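Local coordinates for protein putative citrate lyase (Ralstonia eutropha, PDB 3QQW) that is a putative magnesium-dependent lyase of the HpcH/HpaI aldolase/citrate lyase family, possibly cleaving citramalyl-CoA or a related acyl-CoA thioester, at residues D50-C55 against Y114-K119; C55-A60 against G86-D91; E66-V71 against V101-N106. All coordinates share one frame; numbering follows the deposited sequence.

Contact 1. Residues D50-C55 against Y114-K119; sequences DVTCDC and YITVPK
The phenol ring of Y114 reaches across to strand 49-54 and overlaps D50, V51 and T52 with its hydroxyl end, accounting for the largest share of the buried surface. With chi1 at 54°, its CG is tucked over its own backbone, close to both N and C, and from there the ring extends toward the other strand with OH leading. The hydroxyl donates a hydrogen bond to T52, Y114 OH lying 2.6 Å from T52 OG1, and the threonine oxygen lies at the ring edge, in the ring plane. T52 presents that oxygen because OG1 is turned anti to its own carbonyl carbon (chi1 -53°). The same OG1 is hydrogen-bonded to E26 of strand 25-29, so two partners fix its rotation. D50 crosses the ring obliquely: its CB is 3.5 Å from Y114 OH, while its OD2 stands 3.9 Å from CE2 of Y114, with carboxylate and ring planes 42° apart. The carboxylate has stronger partners in R84 and R251, each forming a salt bridge with one of its oxygens.

The two strands are second and fourth in the closed, eight-stranded parallel barrel of a TIM fold, with strand 85-88 between them in the sheet. They share no backbone hydrogen bonds; what joins them is side chains meeting inside the barrel, the CA atoms of T52 and T116 being 7.9 Å apart. Toward the C-terminal ends of the strands contact thins to T52 CG2 against T116 OG1, 4.1 Å apart, and T116 in turn lies beside R88, a predicted substrate-binding residue. H149 of the next strand, 148-152, stacks on the Y114 ring, while E26 touches both Y114 and T116 from strand 25-29.

Contact 2. Residues C55-A60 against G86-D91; sequences CEDGAA and GARIHD
E56 and R88 cross obliquely, with carboxylate and guanidinium planes 81° apart. E56 OE1 stands over one face of the guanidinium, 3.2 Å from R88 NH1, so this salt bridge works through charge alone, with no N-H aimed at the oxygen. D57 approaches the same group obliquely, its OD2 3.3 Å from R88 NH2, and D54 adds a further salt bridge to that nitrogen. The arginine leaves its strand with CG anti to the backbone N and bends at chi3 (57°), which turns its end toward the two acids. H90 faces the other side of the E56 backbone: E56 CA lies over the imidazole face, 4.1 Å from the ring centroid, in a CH-pi contact, while A59 CB meets the ring edge 3.9 Å from H90 CE1. H90 ND1 is hydrogen-bonded to D100. In the backbone, C55 N donates to R88 O at 2.8 Å (N-H...O angle 146°), and a weak bond from E56 N shares that carbonyl, tying the loop after strand 49-54 to the end of strand 85-88. E56 OE2 forms a salt bridge with K119. Three acids around one guanidinium would be expected to keep R88 charged and oriented, consistent with its predicted role in substrate binding at the barrel's C-terminal mouth.

Contact 3. Residues E66-V71 against V101-N106; sequences EHAEMV and VDIIVN
Two helical segments, 66-71 and 101-106, run side by side in the same direction, their axes 8.3 Å apart at closest approach and inclined by only 15°. A68 sits opposite I104 and E69 opposite I103, each pair with CA atoms 6.2 Å apart, and the small methyl of A68 lets the backbones come this near. I103 points its CB at the neighbouring helix; with CG2 anti to the backbone N, that methyl lies 3.5 Å from the carbonyl C of A68 and equally close to E69 N. It also touches A68 CB, and the CG methylene of E69 crosses it obliquely, 3.8 Å from I103 CG2, while the E69 carboxylate turns to R65. I104 approaches differently, its end bringing CG1 3.8 Å from A68 O and its CD1 3.9 Å from CG1 of V71. No hydrogen bond crosses the interface, which is apolar apart from these backbone atoms. Helices 64-76 and 97-107 are consecutive in the TIM-barrel shell, each following the strand before it in a beta-alpha-beta crossover. V71 and I104 both rest on A87 of strand 85-88, helix 32-45 takes up M70, and helix 123-139 packs against V101, D102, V105 and N106.

Together the three contacts sample one sector of the barrel from interior to shell. Contact 1 is the core: it spans strands 49-54 and 115-117 through buried polar side chains. Strand 85-88, of contact 2, lies between them and is tied to contact 1 by a probable hydrogen bond, V51 O to G86 N, 2.7 Å. C55 ends one segment of contact 1 and begins one of contact 2, which is partly buried and dominated by charge at the mouth of the barrel. Contact 3 lies farther out, between the helices that flank strand 85-88 in the chain, and is almost wholly apolar; C55 SG touches I104 CD1 at 3.6 Å, joining that layer to the strand ends.

Contact 1. Residues D50-C55 against Y114-K119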
ATOM      1  N   ASP C  50      -6.628  26.956  13.364  1.00 34.66           N
ATOM      2  CA  ASP C  50      -7.423  27.573  12.330  1.00 34.31           C
ATOM      3  C   ASP C  50      -8.902  27.320  12.619  1.00 36.87           C
ATOM      4  O   ASP C  50      -9.236  26.385  13.329  1.00 34.74           O
ATOM      5  CB  ASP C  50      -7.046  27.024  10.954  1.00 35.64           C
ATOM      6  CG  ASP C  50      -5.708  27.476  10.424  1.00 44.76           C
ATOM      7  OD1 ASP C  50      -5.221  28.559  10.861  1.00 43.63           O
ATOM      8  OD2 ASP C  50      -5.176  26.796   9.524  1.00 45.75           O
ATOM      9  N   VAL C  51      -9.789  28.151  12.071  1.00 34.62           N
ATOM     10  CA  VAL C  51     -11.225  27.962  12.248  1.00 32.66           C
ATOM     11  C   VAL C  51     -11.828  27.627  10.896  1.00 34.79           C
ATOM     12  O   VAL C  51     -11.622  28.355   9.933  1.00 35.82           O
ATOM     13  CB  VAL C  51     -11.884  29.201  12.890  1.00 38.01           C
ATOM     14  CG1 VAL C  51     -13.396  29.051  12.965  1.00 38.25           C
ATOM     15  CG2 VAL C  51     -11.309  29.463  14.269  1.00 39.64           C
ATOM     16  N   THR C  52     -12.574  26.537  10.813  1.00 32.31           N
ATOM     17  CA  THR C  52     -13.308  26.223   9.602  1.00 33.43           C
ATOM     18  C   THR C  52     -14.774  26.505   9.854  1.00 37.75           C
ATOM     19  O   THR C  52     -15.387  25.906  10.737  1.00 38.82           O
ATOM     20  CB  THR C  52     -13.069  24.781   9.082  1.00 40.00           C
ATOM     21  OG1 THR C  52     -11.673  24.567   8.955  1.00 41.54           O
ATOM     22  CG2 THR C  52     -13.716  24.549   7.729  1.00 31.73           C
ATOM     23  N   CYS C  53     -15.317  27.450   9.099  1.00 34.96           N
ATOM     24  CA  CYS C  53     -16.740  27.782   9.127  1.00 35.43           C
ATOM     25  C   CYS C  53     -17.407  26.759   8.281  1.00 41.53           C
ATOM     26  O   CYS C  53     -17.150  26.655   7.075  1.00 39.81           O
ATOM     27  CB  CYS C  53     -16.991  29.198   8.626  1.00 35.08           C
ATOM     28  SG  CYS C  53     -15.989  30.442   9.454  1.00 38.13           S
ATOM     29  N   ASP C  54     -18.102  25.873   8.945  1.00 42.18           N
ATOM     30  CA  ASP C  54     -18.703  24.741   8.295  1.00 43.25           C
ATOM     31  C   ASP C  54     -20.007  25.106   7.575  1.00 52.46           C
ATOM     32  O   ASP C  54     -20.937  25.503   8.230  1.00 54.78           O
ATOM     33  CB  ASP C  54     -18.930  23.642   9.328  1.00 44.39           C
ATOM     34  CG  ASP C  54     -19.006  22.262   8.712  1.00 49.82           C
ATOM     35  OD1 ASP C  54     -19.103  22.170   7.459  1.00 47.04           O
ATOM     36  OD2 ASP C  54     -18.975  21.277   9.471  1.00 54.20           O
ATOM     37  N   CYS C  55     -20.061  24.984   6.236  1.00 51.91           N
ATOM     38  CA  CYS C  55     -21.282  25.203   5.437  1.00 54.41           C
ATOM     39  C   CYS C  55     -21.926  23.874   5.266  1.00 61.91           C
ATOM     40  O   CYS C  55     -23.085  23.717   5.657  1.00 63.20           O
ATOM     41  CB  CYS C  55     -20.996  25.860   4.086  1.00 54.27           C
ATOM     42  SG  CYS C  55     -20.631  27.627   4.185  1.00 57.49           S
ATOM     43  N   TYR C 114      -8.698  29.583   3.515  1.00 29.14           N
ATOM     44  CA  TYR C 114      -8.774  28.378   2.693  1.00 28.86           C
ATOM     45  C   TYR C 114     -10.212  27.950   2.466  1.00 36.60           C
ATOM     46  O   TYR C 114     -11.125  28.394   3.176  1.00 35.68           O
ATOM     47  CB  TYR C 114      -7.997  27.193   3.338  1.00 27.72           C
ATOM     48  CG  TYR C 114      -8.418  26.899   4.751  1.00 27.26           C
ATOM     49  CD1 TYR C 114      -9.478  26.032   5.021  1.00 29.03           C
ATOM     50  CD2 TYR C 114      -7.758  27.481   5.831  1.00 27.97           C
ATOM     51  CE1 TYR C 114      -9.893  25.781   6.331  1.00 27.91           C
ATOM     52  CE2 TYR C 114      -8.172  27.248   7.141  1.00 27.53           C
ATOM     53  CZ  TYR C 114      -9.239  26.398   7.384  1.00 31.68           C
ATOM     54  OH  TYR C 114      -9.620  26.144   8.681  1.00 33.21           O
ATOM     55  N   ILE C 115     -10.396  27.022   1.515  1.00 33.69           N
ATOM     56  CA  ILE C 115     -11.675  26.384   1.256  1.00 32.83           C
ATOM     57  C   ILE C 115     -11.451  24.889   1.432  1.00 36.96           C
ATOM     58  O   ILE C 115     -10.511  24.321   0.869  1.00 36.22           O
ATOM     59  CB  ILE C 115     -12.283  26.750  -0.127  1.00 36.15           C
ATOM     60  CG1 ILE C 115     -12.846  28.171  -0.085  1.00 36.19           C
ATOM     61  CG2 ILE C 115     -13.364  25.745  -0.563  1.00 36.39           C
ATOM     62  CD1 ILE C 115     -13.031  28.747  -1.402  1.00 35.96           C
ATOM     63  N   THR C 116     -12.304  24.270   2.246  1.00 34.14           N
ATOM     64  CA  THR C 116     -12.307  22.838   2.494  1.00 33.43           C
ATOM     65  C   THR C 116     -13.351  22.232   1.557  1.00 39.82           C
ATOM     66  O   THR C 116     -14.517  22.648   1.556  1.00 40.46           O
ATOM     67  CB  THR C 116     -12.516  22.555   3.956  1.00 34.97           C
ATOM     68  OG1 THR C 116     -11.426  23.127   4.674  1.00 43.79           O
ATOM     69  CG2 THR C 116     -12.585  21.072   4.251  1.00 33.08           C
ATOM     70  N   VAL C 117     -12.897  21.295   0.715  1.00 36.16           N
ATOM     71  CA  VAL C 117     -13.729  20.617  -0.289  1.00 35.46           C
ATOM     72  C   VAL C 117     -14.000  19.185   0.204  1.00 37.59           C
ATOM     73  O   VAL C 117     -13.073  18.370   0.322  1.00 34.90           O
ATOM     74  CB  VAL C 117     -13.053  20.644  -1.687  1.00 37.60           C
ATOM     75  CG1 VAL C 117     -13.900  19.948  -2.740  1.00 39.62           C
ATOM     76  CG2 VAL C 117     -12.700  22.057  -2.107  1.00 35.33           C
ATOM     77  N   PRO C 118     -15.272  18.845   0.434  1.00 36.19           N
ATOM     78  CA  PRO C 118     -15.575  17.515   0.974  1.00 36.99           C
ATOM     79  C   PRO C 118     -16.087  16.511  -0.057  1.00 44.76           C
ATOM     80  O   PRO C 118     -16.566  16.889  -1.126  1.00 43.55           O
ATOM     81  CB  PRO C 118     -16.696  17.818   1.967  1.00 38.44           C
ATOM     82  CG  PRO C 118     -17.442  18.933   1.324  1.00 42.88           C
ATOM     83  CD  PRO C 118     -16.482  19.690   0.417  1.00 38.49           C
ATOM     84  N   LYS C 119     -16.040  15.218   0.318  1.00 42.13           N
ATOM     85  CA  LYS C 119     -16.664  14.108  -0.380  1.00 43.12           C
ATOM     86  C   LYS C 119     -16.434  14.033  -1.900  1.00 45.51           C
ATOM     87  O   LYS C 119     -17.313  13.527  -2.613  1.00 46.29           O
ATOM     88  CB  LYS C 119     -18.181  14.178  -0.119  1.00 47.71           C
ATOM     89  CG  LYS C 119     -18.658  13.411   1.102  1.00 72.62           C
ATOM     90  CD  LYS C 119     -19.990  13.990   1.605  1.00 88.00           C
ATOM     91  CE  LYS C 119     -20.206  13.814   3.094  1.00 97.91           C
ATOM     92  NZ  LYS C 119     -19.236  14.598   3.909  1.00101.82           N
TER

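Contact 2. Residues C55-A60 against G86-D91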
ATOM      1  N   CYS C  55     -20.061  24.984   6.236  1.00 51.91           N
ATOM      2  CA  CYS C  55     -21.282  25.203   5.437  1.00 54.41           C
ATOM      3  C   CYS C  55     -21.926  23.874   5.266  1.00 61.91           C
ATOM      4  O   CYS C  55     -23.085  23.717   5.657  1.00 63.20           O
ATOM      5  CB  CYS C  55     -20.996  25.860   4.086  1.00 54.27           C
ATOM      6  SG  CYS C  55     -20.631  27.627   4.185  1.00 57.49           S
ATOM      7  N   GLU C  56     -21.115  22.889   4.779  1.00 58.47           N
ATOM      8  CA  GLU C  56     -21.423  21.482   4.526  1.00 59.90           C
ATOM      9  C   GLU C  56     -22.347  20.885   5.586  1.00 71.20           C
ATOM     10  O   GLU C  56     -23.428  20.399   5.228  1.00 73.76           O
ATOM     11  CB  GLU C  56     -20.131  20.651   4.438  1.00 59.30           C
ATOM     12  CG  GLU C  56     -20.262  19.471   3.498  1.00 62.60           C
ATOM     13  CD  GLU C  56     -19.942  18.101   4.059  1.00 91.30           C
ATOM     14  OE1 GLU C  56     -18.969  17.970   4.841  1.00 83.99           O
ATOM     15  OE2 GLU C  56     -20.631  17.136   3.653  1.00 92.23           O
ATOM     16  N   ASP C  57     -21.935  20.933   6.876  1.00 70.39           N
ATOM     17  CA  ASP C  57     -22.742  20.424   7.990  1.00 72.90           C
ATOM     18  C   ASP C  57     -23.593  21.544   8.598  1.00 78.54           C
ATOM     19  O   ASP C  57     -24.737  21.279   8.994  1.00 80.76           O
ATOM     20  CB  ASP C  57     -21.871  19.758   9.085  1.00 74.79           C
ATOM     21  CG  ASP C  57     -21.249  18.402   8.753  1.00 89.12           C
ATOM     22  OD1 ASP C  57     -21.605  17.819   7.696  1.00 90.41           O
ATOM     23  OD2 ASP C  57     -20.418  17.916   9.560  1.00 95.75           O
ATOM     24  N   GLY C  58     -23.041  22.765   8.652  1.00 73.10           N
ATOM     25  CA  GLY C  58     -23.690  23.936   9.232  1.00 74.01           C
ATOM     26  C   GLY C  58     -25.029  24.338   8.634  1.00 81.66           C
ATOM     27  O   GLY C  58     -26.008  24.526   9.368  1.00 81.73           O
ATOM     28  N   ALA C  59     -25.079  24.456   7.289  1.00 80.80           N
ATOM     29  CA  ALA C  59     -26.248  24.900   6.516  1.00 82.85           C
ATOM     30  C   ALA C  59     -27.445  23.943   6.599  1.00 90.48           C
ATOM     31  O   ALA C  59     -27.291  22.725   6.433  1.00 89.76           O
ATOM     32  CB  ALA C  59     -25.864  25.116   5.060  1.00 82.76           C
ATOM     33  N   ALA C  60     -28.641  24.535   6.833  1.00 89.94           N
ATOM     34  CA  ALA C  60     -29.936  23.857   6.940  1.00 92.48           C
ATOM     35  C   ALA C  60     -30.524  23.539   5.548  1.00 97.27           C
ATOM     36  O   ALA C  60     -30.022  24.048   4.544  1.00 96.27           O
ATOM     37  CB  ALA C  60     -30.903  24.722   7.741  1.00 94.86           C
ATOM     38  N   GLY C  86     -11.216  29.658   7.589  1.00 36.39           N
ATOM     39  CA  GLY C  86     -11.544  29.098   6.282  1.00 35.49           C
ATOM     40  C   GLY C  86     -12.986  28.629   6.278  1.00 39.63           C
ATOM     41  O   GLY C  86     -13.701  28.796   7.272  1.00 39.87           O
ATOM     42  N   ALA C  87     -13.430  28.027   5.179  1.00 35.39           N
ATOM     43  CA  ALA C  87     -14.802  27.544   5.093  1.00 34.38           C
ATOM     44  C   ALA C  87     -14.888  26.200   4.418  1.00 38.31           C
ATOM     45  O   ALA C  87     -14.187  25.956   3.447  1.00 39.50           O
ATOM     46  CB  ALA C  87     -15.669  28.545   4.342  1.00 35.47           C
ATOM     47  N   ARG C  88     -15.768  25.337   4.905  1.00 35.76           N
ATOM     48  CA  ARG C  88     -16.028  24.069   4.236  1.00 35.53           C
ATOM     49  C   ARG C  88     -17.292  24.277   3.442  1.00 41.61           C
ATOM     50  O   ARG C  88     -18.338  24.531   4.019  1.00 42.08           O
ATOM     51  CB  ARG C  88     -16.132  22.850   5.193  1.00 33.31           C
ATOM     52  CG  ARG C  88     -16.641  21.629   4.422  1.00 39.50           C
ATOM     53  CD  ARG C  88     -16.486  20.269   5.044  1.00 38.94           C
ATOM     54  NE  ARG C  88     -17.118  20.149   6.352  1.00 37.40           N
ATOM     55  CZ  ARG C  88     -17.018  19.073   7.136  1.00 59.42           C
ATOM     56  NH1 ARG C  88     -16.368  17.989   6.714  1.00 38.87           N
ATOM     57  NH2 ARG C  88     -17.597  19.061   8.336  1.00 48.42           N
ATOM     58  N   ILE C  89     -17.192  24.182   2.120  1.00 37.47           N
ATOM     59  CA  ILE C  89     -18.311  24.301   1.203  1.00 36.48           C
ATOM     60  C   ILE C  89     -18.945  22.917   1.067  1.00 38.41           C
ATOM     61  O   ILE C  89     -18.421  21.962   1.601  1.00 37.60           O
ATOM     62  CB  ILE C  89     -17.782  24.880  -0.157  1.00 39.93           C
ATOM     63  CG1 ILE C  89     -16.798  23.874  -0.869  1.00 38.89           C
ATOM     64  CG2 ILE C  89     -17.122  26.273   0.087  1.00 38.64           C
ATOM     65  CD1 ILE C  89     -16.439  24.178  -2.316  1.00 36.94           C
ATOM     66  N   HIS C  90     -20.038  22.801   0.341  1.00 35.89           N
ATOM     67  CA  HIS C  90     -20.714  21.544   0.061  1.00 35.56           C
ATOM     68  C   HIS C  90     -19.894  20.696  -0.950  1.00 41.40           C
ATOM     69  O   HIS C  90     -19.028  21.225  -1.645  1.00 41.07           O
ATOM     70  CB  HIS C  90     -22.138  21.830  -0.474  1.00 37.50           C
ATOM     71  CG  HIS C  90     -23.070  22.340   0.594  1.00 41.29           C
ATOM     72  ND1 HIS C  90     -23.176  23.704   0.885  1.00 43.03           N
ATOM     73  CD2 HIS C  90     -23.874  21.657   1.441  1.00 42.50           C
ATOM     74  CE1 HIS C  90     -24.059  23.794   1.862  1.00 42.33           C
ATOM     75  NE2 HIS C  90     -24.513  22.587   2.220  1.00 43.07           N
ATOM     76  N   ASP C  91     -20.173  19.378  -1.026  1.00 39.44           N
ATOM     77  CA  ASP C  91     -19.428  18.478  -1.880  1.00 40.24           C
ATOM     78  C   ASP C  91     -19.652  18.756  -3.395  1.00 47.50           C
ATOM     79  O   ASP C  91     -20.641  19.402  -3.758  1.00 48.88           O
ATOM     80  CB  ASP C  91     -19.744  17.027  -1.517  1.00 42.30           C
ATOM     81  CG  ASP C  91     -21.108  16.580  -1.906  1.00 54.56           C
ATOM     82  OD1 ASP C  91     -22.030  16.700  -1.071  1.00 58.52           O
ATOM     83  OD2 ASP C  91     -21.262  16.098  -3.037  1.00 61.03           O
TER

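Contact 3. Residues E66-V71 against V101-N106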
ATOM      1  N   GLU C  66     -28.181  31.733   2.748  1.00 46.26           N
ATOM      2  CA  GLU C  66     -28.222  32.449   4.012  1.00 46.13           C
ATOM      3  C   GLU C  66     -27.013  32.092   4.918  1.00 49.05           C
ATOM      4  O   GLU C  66     -26.402  32.991   5.514  1.00 49.55           O
ATOM      5  CB  GLU C  66     -29.546  32.128   4.716  1.00 49.61           C
ATOM      6  CG  GLU C  66     -29.798  32.888   6.010  1.00 63.88           C
ATOM      7  CD  GLU C  66     -30.981  32.415   6.837  1.00 84.17           C
ATOM      8  OE1 GLU C  66     -31.875  31.729   6.285  1.00 72.19           O
ATOM      9  OE2 GLU C  66     -31.013  32.748   8.045  1.00 78.24           O
ATOM     10  N   HIS C  67     -26.675  30.796   5.004  1.00 42.78           N
ATOM     11  CA  HIS C  67     -25.576  30.292   5.812  1.00 39.67           C
ATOM     12  C   HIS C  67     -24.237  30.706   5.247  1.00 43.99           C
ATOM     13  O   HIS C  67     -23.367  31.120   6.029  1.00 44.50           O
ATOM     14  CB  HIS C  67     -25.645  28.781   5.940  1.00 39.42           C
ATOM     15  CG  HIS C  67     -24.823  28.275   7.075  1.00 41.34           C
ATOM     16  ND1 HIS C  67     -23.470  27.967   6.917  1.00 41.55           N
ATOM     17  CD2 HIS C  67     -25.182  28.029   8.353  1.00 42.52           C
ATOM     18  CE1 HIS C  67     -23.059  27.568   8.105  1.00 39.85           C
ATOM     19  NE2 HIS C  67     -24.060  27.559   8.992  1.00 41.16           N
ATOM     20  N   ALA C  68     -24.060  30.617   3.899  1.00 40.34           N
ATOM     21  CA  ALA C  68     -22.798  31.048   3.246  1.00 38.97           C
ATOM     22  C   ALA C  68     -22.609  32.582   3.401  1.00 42.37           C
ATOM     23  O   ALA C  68     -21.499  33.037   3.648  1.00 43.12           O
ATOM     24  CB  ALA C  68     -22.777  30.639   1.777  1.00 39.66           C
ATOM     25  N   GLU C  69     -23.702  33.352   3.347  1.00 38.48           N
ATOM     26  CA  GLU C  69     -23.680  34.803   3.549  1.00 39.55           C
ATOM     27  C   GLU C  69     -23.216  35.162   4.947  1.00 43.92           C
ATOM     28  O   GLU C  69     -22.461  36.123   5.118  1.00 44.51           O
ATOM     29  CB  GLU C  69     -25.068  35.411   3.288  1.00 42.37           C
ATOM     30  CG  GLU C  69     -25.345  35.600   1.804  1.00 47.88           C
ATOM     31  CD  GLU C  69     -26.767  35.936   1.421  1.00 54.69           C
ATOM     32  OE1 GLU C  69     -27.634  35.990   2.321  1.00 63.40           O
ATOM     33  OE2 GLU C  69     -27.020  36.128   0.211  1.00 53.62           O
HETATM   34  N   MSE C  70     -23.669  34.388   5.952  1.00 38.96           N
HETATM   35  CA  MSE C  70     -23.270  34.603   7.344  1.00 36.28           C
HETATM   36  C   MSE C  70     -21.770  34.265   7.455  1.00 39.68           C
HETATM   37  O   MSE C  70     -21.020  35.049   8.028  1.00 39.88           O
HETATM   38  CB  MSE C  70     -24.151  33.739   8.294  1.00 37.27           C
HETATM   39  CG  MSE C  70     -23.714  33.751   9.749  1.00 41.01           C
HETATM   40 SE   MSE C  70     -22.236  32.525  10.081  0.75 44.55          SE
HETATM   41  CE  MSE C  70     -23.214  30.752  10.144  1.00 42.17           C
ATOM     42  N   VAL C  71     -21.332  33.134   6.842  1.00 33.78           N
ATOM     43  CA  VAL C  71     -19.932  32.680   6.894  1.00 31.11           C
ATOM     44  C   VAL C  71     -19.032  33.779   6.287  1.00 38.58           C
ATOM     45  O   VAL C  71     -18.120  34.249   6.964  1.00 39.18           O
ATOM     46  CB  VAL C  71     -19.763  31.288   6.208  1.00 32.37           C
ATOM     47  CG1 VAL C  71     -18.305  30.983   5.847  1.00 30.48           C
ATOM     48  CG2 VAL C  71     -20.353  30.175   7.062  1.00 31.32           C
ATOM     49  N   VAL C 101     -19.009  28.984  -3.021  1.00 42.46           N
ATOM     50  CA  VAL C 101     -17.746  29.567  -3.500  1.00 41.15           C
ATOM     51  C   VAL C 101     -18.004  31.024  -3.891  1.00 45.23           C
ATOM     52  O   VAL C 101     -17.309  31.907  -3.380  1.00 44.53           O
ATOM     53  CB  VAL C 101     -17.112  28.735  -4.643  1.00 42.64           C
ATOM     54  CG1 VAL C 101     -15.942  29.476  -5.280  1.00 42.43           C
ATOM     55  CG2 VAL C 101     -16.660  27.368  -4.130  1.00 39.98           C
ATOM     56  N   ASP C 102     -19.034  31.283  -4.729  1.00 42.13           N
ATOM     57  CA  ASP C 102     -19.385  32.651  -5.134  1.00 42.46           C
ATOM     58  C   ASP C 102     -19.567  33.571  -3.926  1.00 47.95           C
ATOM     59  O   ASP C 102     -18.893  34.589  -3.823  1.00 49.19           O
ATOM     60  CB  ASP C 102     -20.675  32.667  -5.962  1.00 45.30           C
ATOM     61  CG  ASP C 102     -20.637  31.890  -7.250  1.00 51.06           C
ATOM     62  OD1 ASP C 102     -19.517  31.543  -7.703  1.00 49.65           O
ATOM     63  OD2 ASP C 102     -21.733  31.606  -7.802  1.00 54.84           O
ATOM     64  N   ILE C 103     -20.433  33.178  -2.985  1.00 43.99           N
ATOM     65  CA  ILE C 103     -20.761  33.983  -1.805  1.00 43.38           C
ATOM     66  C   ILE C 103     -19.554  34.184  -0.881  1.00 44.28           C
ATOM     67  O   ILE C 103     -19.286  35.317  -0.485  1.00 42.73           O
ATOM     68  CB  ILE C 103     -21.976  33.379  -1.027  1.00 45.65           C
ATOM     69  CG1 ILE C 103     -23.270  33.412  -1.894  1.00 47.09           C
ATOM     70  CG2 ILE C 103     -22.188  34.111   0.292  1.00 42.94           C
ATOM     71  CD1 ILE C 103     -24.390  32.524  -1.340  1.00 53.06           C
ATOM     72  N   ILE C 104     -18.850  33.093  -0.530  1.00 40.35           N
ATOM     73  CA  ILE C 104     -17.738  33.170   0.410  1.00 38.77           C
ATOM     74  C   ILE C 104     -16.511  33.880  -0.205  1.00 42.75           C
ATOM     75  O   ILE C 104     -15.975  34.774   0.430  1.00 43.26           O
ATOM     76  CB  ILE C 104     -17.400  31.790   1.029  1.00 39.27           C
ATOM     77  CG1 ILE C 104     -18.620  31.279   1.833  1.00 39.59           C
ATOM     78  CG2 ILE C 104     -16.150  31.877   1.942  1.00 36.44           C
ATOM     79  CD1 ILE C 104     -18.632  29.784   2.129  1.00 41.91           C
ATOM     80  N   VAL C 105     -16.105  33.545  -1.417  1.00 40.51           N
ATOM     81  CA  VAL C 105     -14.927  34.181  -1.995  1.00 40.14           C
ATOM     82  C   VAL C 105     -15.187  35.674  -2.227  1.00 45.21           C
ATOM     83  O   VAL C 105     -14.372  36.489  -1.778  1.00 46.69           O
ATOM     84  CB  VAL C 105     -14.391  33.460  -3.262  1.00 42.24           C
ATOM     85  CG1 VAL C 105     -13.257  34.267  -3.903  1.00 42.58           C
ATOM     86  CG2 VAL C 105     -13.902  32.043  -2.922  1.00 39.30           C
ATOM     87  N   ASN C 106     -16.340  36.035  -2.824  1.00 40.74           N
ATOM     88  CA  ASN C 106     -16.647  37.438  -3.078  1.00 41.38           C
ATOM     89  C   ASN C 106     -16.917  38.220  -1.797  1.00 42.66           C
ATOM     90  O   ASN C 106     -16.684  39.440  -1.765  1.00 41.69           O
ATOM     91  CB  ASN C 106     -17.808  37.586  -4.050  1.00 42.50           C
ATOM     92  CG  ASN C 106     -17.462  37.120  -5.441  1.00 62.02           C
ATOM     93  OD1 ASN C 106     -16.482  37.559  -6.039  1.00 62.31           O
ATOM     94  ND2 ASN C 106     -18.261  36.216  -5.989  1.00 46.95           N
TER